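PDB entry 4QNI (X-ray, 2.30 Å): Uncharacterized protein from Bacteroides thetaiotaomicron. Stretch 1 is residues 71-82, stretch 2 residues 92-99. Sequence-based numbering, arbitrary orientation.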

# COMPACT_ATOMS: atom_id res chain seq x y z
N ALA A 71 24.28 -15.34 16.25
CA ALA A 71 24.32 -15.08 17.68
C ALA A 71 22.96 -14.64 18.19
O ALA A 71 22.11 -14.20 17.42
N HIS A 72 22.77 -14.79 19.52
CA HIS A 72 21.60 -14.35 20.27
C HIS A 72 21.51 -12.84 20.10
O HIS A 72 22.54 -12.18 20.07
N ASP A 73 20.30 -12.30 19.86
CA ASP A 73 20.11 -10.87 19.64
C ASP A 73 19.02 -10.32 20.59
O ASP A 73 17.93 -9.94 20.17
N ALA A 74 19.34 -10.25 21.88
CA ALA A 74 18.44 -9.73 22.91
C ALA A 74 18.14 -8.23 22.69
O ALA A 74 17.03 -7.79 23.00
N ASP A 75 19.07 -7.50 22.07
CA ASP A 75 18.95 -6.06 21.77
C ASP A 75 17.78 -5.76 20.89
O ASP A 75 16.96 -4.94 21.27
N THR A 76 17.67 -6.43 19.72
CA THR A 76 16.56 -6.22 18.79
C THR A 76 15.22 -6.58 19.47
O THR A 76 14.24 -5.86 19.27
N LEU A 77 15.19 -7.65 20.26
CA LEU A 77 13.98 -8.04 20.98
C LEU A 77 13.59 -6.94 21.97
O LEU A 77 12.42 -6.56 22.03
N ASN A 78 14.58 -6.40 22.72
CA ASN A 78 14.31 -5.30 23.66
C ASN A 78 13.71 -4.08 22.98
O ASN A 78 12.70 -3.58 23.45
N ILE A 79 14.30 -3.61 21.84
CA ILE A 79 13.78 -2.48 21.06
C ILE A 79 12.33 -2.78 20.64
O ILE A 79 11.44 -1.97 20.89
N LEU A 80 12.11 -3.99 20.08
CA LEU A 80 10.80 -4.39 19.62
C LEU A 80 9.80 -4.38 20.77
O LEU A 80 8.69 -3.88 20.59
N ASN A 81 10.17 -4.95 21.95
CA ASN A 81 9.26 -4.97 23.11
C ASN A 81 8.89 -3.54 23.56
O ASN A 81 7.71 -3.29 23.80
N TYR A 82 9.88 -2.63 23.67
CA TYR A 82 9.58 -1.26 24.10
C TYR A 82 8.76 -0.51 23.05
O TYR A 82 7.80 0.17 23.42
N TYR A 92 5.33 -8.26 27.12
CA TYR A 92 6.58 -8.40 26.35
C TYR A 92 6.78 -9.80 25.83
O TYR A 92 6.34 -10.75 26.47
N TYR A 93 7.46 -9.95 24.68
CA TYR A 93 7.90 -11.25 24.20
C TYR A 93 9.06 -11.65 25.08
O TYR A 93 9.93 -10.80 25.36
N GLU A 94 9.05 -12.86 25.62
CA GLU A 94 10.11 -13.29 26.53
C GLU A 94 11.22 -13.94 25.75
O GLU A 94 10.99 -14.65 24.78
N ASP A 95 12.42 -13.66 26.17
CA ASP A 95 13.66 -14.11 25.54
C ASP A 95 13.98 -15.58 25.89
O ASP A 95 14.57 -15.87 26.91
N MSE A 96 13.67 -16.46 24.96
CA MSE A 96 13.90 -17.90 25.04
C MSE A 96 15.38 -18.26 25.02
O MSE A 96 15.73 -19.33 25.52
N GLY A 97 16.20 -17.41 24.40
CA GLY A 97 17.64 -17.63 24.29
C GLY A 97 18.47 -17.02 25.41
O GLY A 97 19.71 -17.06 25.35
N ALA A 98 17.82 -16.49 26.46
CA ALA A 98 18.52 -15.87 27.59
C ALA A 98 19.40 -16.88 28.34
O ALA A 98 19.15 -18.10 28.29
N GLU A 99 20.45 -16.36 29.00
CA GLU A 99 21.45 -17.08 29.79
C GLU A 99 20.79 -18.00 30.80
O GLU A 99 19.99 -17.53 31.62

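Helix 74-82 runs nearly antiparallel to strand 93-95, at 161° between their N-to-C directions, and the axes approach to 9.4 Å. Together the two stretches bury 503 Å². Polar side chains hold both ends of this contact, and leucines fill the middle.

Ala71 is out of reach of stretch 2. His72 is the first residue to point toward it. Its chi1 is t, with chi2 at -138°, and this carries the imidazole to Asp95. His72 NE2 donates a hydrogen bond to Asp95 OD1 at 2.6 Å, with the acceptor lying at the ring edge, near its plane. The turn that begins at Asp95 covers part of the same ring. Gly97 O sits over one face, 3.6 Å from His72 CE1. Gly97 has no side chain here; an ideal CB would point toward stretch 1 and clash with His72 CD2 at 2.8 Å.

Asp95 is the matching residue of stretch 2. It points toward the helix with chi1 t. Asp95 OD1 also accepts a weak hydrogen bond from Gly97 N at 3.2 Å, so one oxygen serves both the histidine and the type I turn from Asp95 to Ala98.

Asp73 points away and works within its own stretch. It is the N-cap of the helix, with chi1 t. Asp73 OD1 accepts from Thr76 N at 3.2 Å, and Asp73 OD2 accepts from Thr76 OG1 at 2.7 Å. Ala74 points sideways, and Ala74 CB lies 3.4 Å from Asp95 OD2. Asp75 and Thr76, both m, do not reach stretch 2.

Leu77 points toward the strand and is buried, with chi1 t and chi2 p. Leu77 CD1 packs on Tyr93 CB at 3.7 Å, and Leu77 CD2 lies 3.8 Å from Asp95 CB. Asn78 and Ile79, both with chi1 m, make no contact across the interface. Leu80 starts sideways, but its end comes nearer. With chi1 t and chi2 between wells at 132°, it brings Leu80 CD2 to 3.5 Å from Tyr93 CD2. Tyr93 points toward the helix, with chi1 m. Its CB meets Leu77 and its ring meets Leu80.

Asn81 is the polar anchor further along the helix. It points toward stretch 2 with chi1 m, and its amide pairs with the backbone of Tyr93 at two points. Tyr93 N donates to Asn81 OD1 at 2.7 Å, and Asn81 ND2 donates to Tyr93 O at 2.9 Å. A buried amide thus has both its donor and its acceptor engaged. The same side chain supports Tyr92, whose chi1 is m. Asn81 CB lies 3.6 Å from the centroid of the Tyr92 ring, over its face, as a CH-pi contact.

Tyr82 points away with chi1 t. Even so, Tyr82 CD1 comes within 3.4 Å of Tyr92 OH, which is hydrogen-bonded elsewhere in the structure.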

# COMPACT_ATOMS: atom_id res chain seq x y z
CB ALA A 71 25.38 -14.03 18.02
CB HIS A 72 21.77 -14.76 21.76
CG HIS A 72 20.59 -14.41 22.62
ND1 HIS A 72 20.76 -13.88 23.89
CD2 HIS A 72 19.27 -14.53 22.37
CE1 HIS A 72 19.55 -13.65 24.35
NE2 HIS A 72 18.62 -14.02 23.47
CB ASP A 73 19.76 -10.60 18.16
CG ASP A 73 19.77 -9.13 17.75
OD1 ASP A 73 20.07 -8.26 18.62
OD2 ASP A 73 19.45 -8.85 16.58
CB ALA A 74 19.04 -9.97 24.29
CB ASP A 75 20.22 -5.50 21.11
CG ASP A 75 21.37 -5.26 22.05
OD1 ASP A 75 21.12 -4.80 23.19
OD2 ASP A 75 22.53 -5.47 21.63
CB THR A 76 16.80 -7.03 17.51
OG1 THR A 76 18.06 -6.62 16.96
CG2 THR A 76 15.72 -6.83 16.46
CB LEU A 77 14.18 -9.40 21.70
CG LEU A 77 13.00 -9.93 22.52
CD1 LEU A 77 11.71 -9.98 21.70
CD2 LEU A 77 13.31 -11.30 23.08
CB ASN A 78 15.57 -4.91 24.41
CG ASN A 78 15.98 -5.95 25.43
OD1 ASN A 78 15.19 -6.81 25.82
ND2 ASN A 78 17.22 -5.90 25.85
CB ILE A 79 14.65 -2.14 19.82
CG1 ILE A 79 16.16 -1.97 20.13
CG2 ILE A 79 14.08 -0.99 18.97
CD1 ILE A 79 16.51 -0.87 20.98
CB LEU A 80 10.85 -5.77 18.92
CG LEU A 80 9.47 -6.32 18.47
CD1 LEU A 80 9.50 -6.82 17.06
CD2 LEU A 80 9.02 -7.38 19.38
CB ASN A 81 9.86 -5.75 24.28
CG ASN A 81 9.61 -7.22 24.21
OD1 ASN A 81 8.56 -7.67 23.75
ND2 ASN A 81 10.57 -8.01 24.67
CB TYR A 82 10.81 -0.46 24.52
CG TYR A 82 10.42 0.67 25.46
CD1 TYR A 82 10.22 0.44 26.82
CD2 TYR A 82 10.17 1.95 24.97
CE1 TYR A 82 9.82 1.47 27.68
CE2 TYR A 82 9.74 2.98 25.82
CZ TYR A 82 9.59 2.74 27.17
OH TYR A 82 9.19 3.76 28.01
CB TYR A 92 7.79 -8.05 27.21
CG TYR A 92 8.11 -6.59 27.40
CD1 TYR A 92 7.22 -5.60 27.00
CD2 TYR A 92 9.31 -6.19 27.98
CE1 TYR A 92 7.52 -4.25 27.17
CE2 TYR A 92 9.63 -4.84 28.14
CZ TYR A 92 8.73 -3.88 27.73
OH TYR A 92 9.05 -2.56 27.91
CB TYR A 93 8.32 -11.21 22.72
CG TYR A 93 7.18 -10.87 21.79
CD1 TYR A 93 6.21 -11.82 21.47
CD2 TYR A 93 7.08 -9.61 21.20
CE1 TYR A 93 5.16 -11.52 20.60
CE2 TYR A 93 6.04 -9.30 20.32
CZ TYR A 93 5.08 -10.26 20.02
OH TYR A 93 4.03 -9.98 19.19
CB GLU A 94 9.59 -14.21 27.64
CG GLU A 94 8.73 -13.50 28.68
CD GLU A 94 9.39 -12.42 29.53
OE1 GLU A 94 10.55 -12.61 29.97
OE2 GLU A 94 8.72 -11.40 29.78
CB ASP A 95 14.79 -13.18 26.01
CG ASP A 95 16.06 -13.31 25.21
OD1 ASP A 95 16.16 -14.26 24.42
OD2 ASP A 95 16.94 -12.43 25.36
CB MSE A 96 13.24 -18.55 23.84
CG MSE A 96 12.81 -19.94 24.10
SE MSE A 96 12.00 -20.53 22.47
CE MSE A 96 11.10 -22.02 23.19
CB ALA A 98 17.52 -15.22 28.55
CB GLU A 99 22.36 -16.07 30.52
CG GLU A 99 23.56 -16.66 31.26
CD GLU A 99 24.54 -17.44 30.40
OE1 GLU A 99 24.84 -17.00 29.27
OE2 GLU A 99 24.96 -18.52 30.85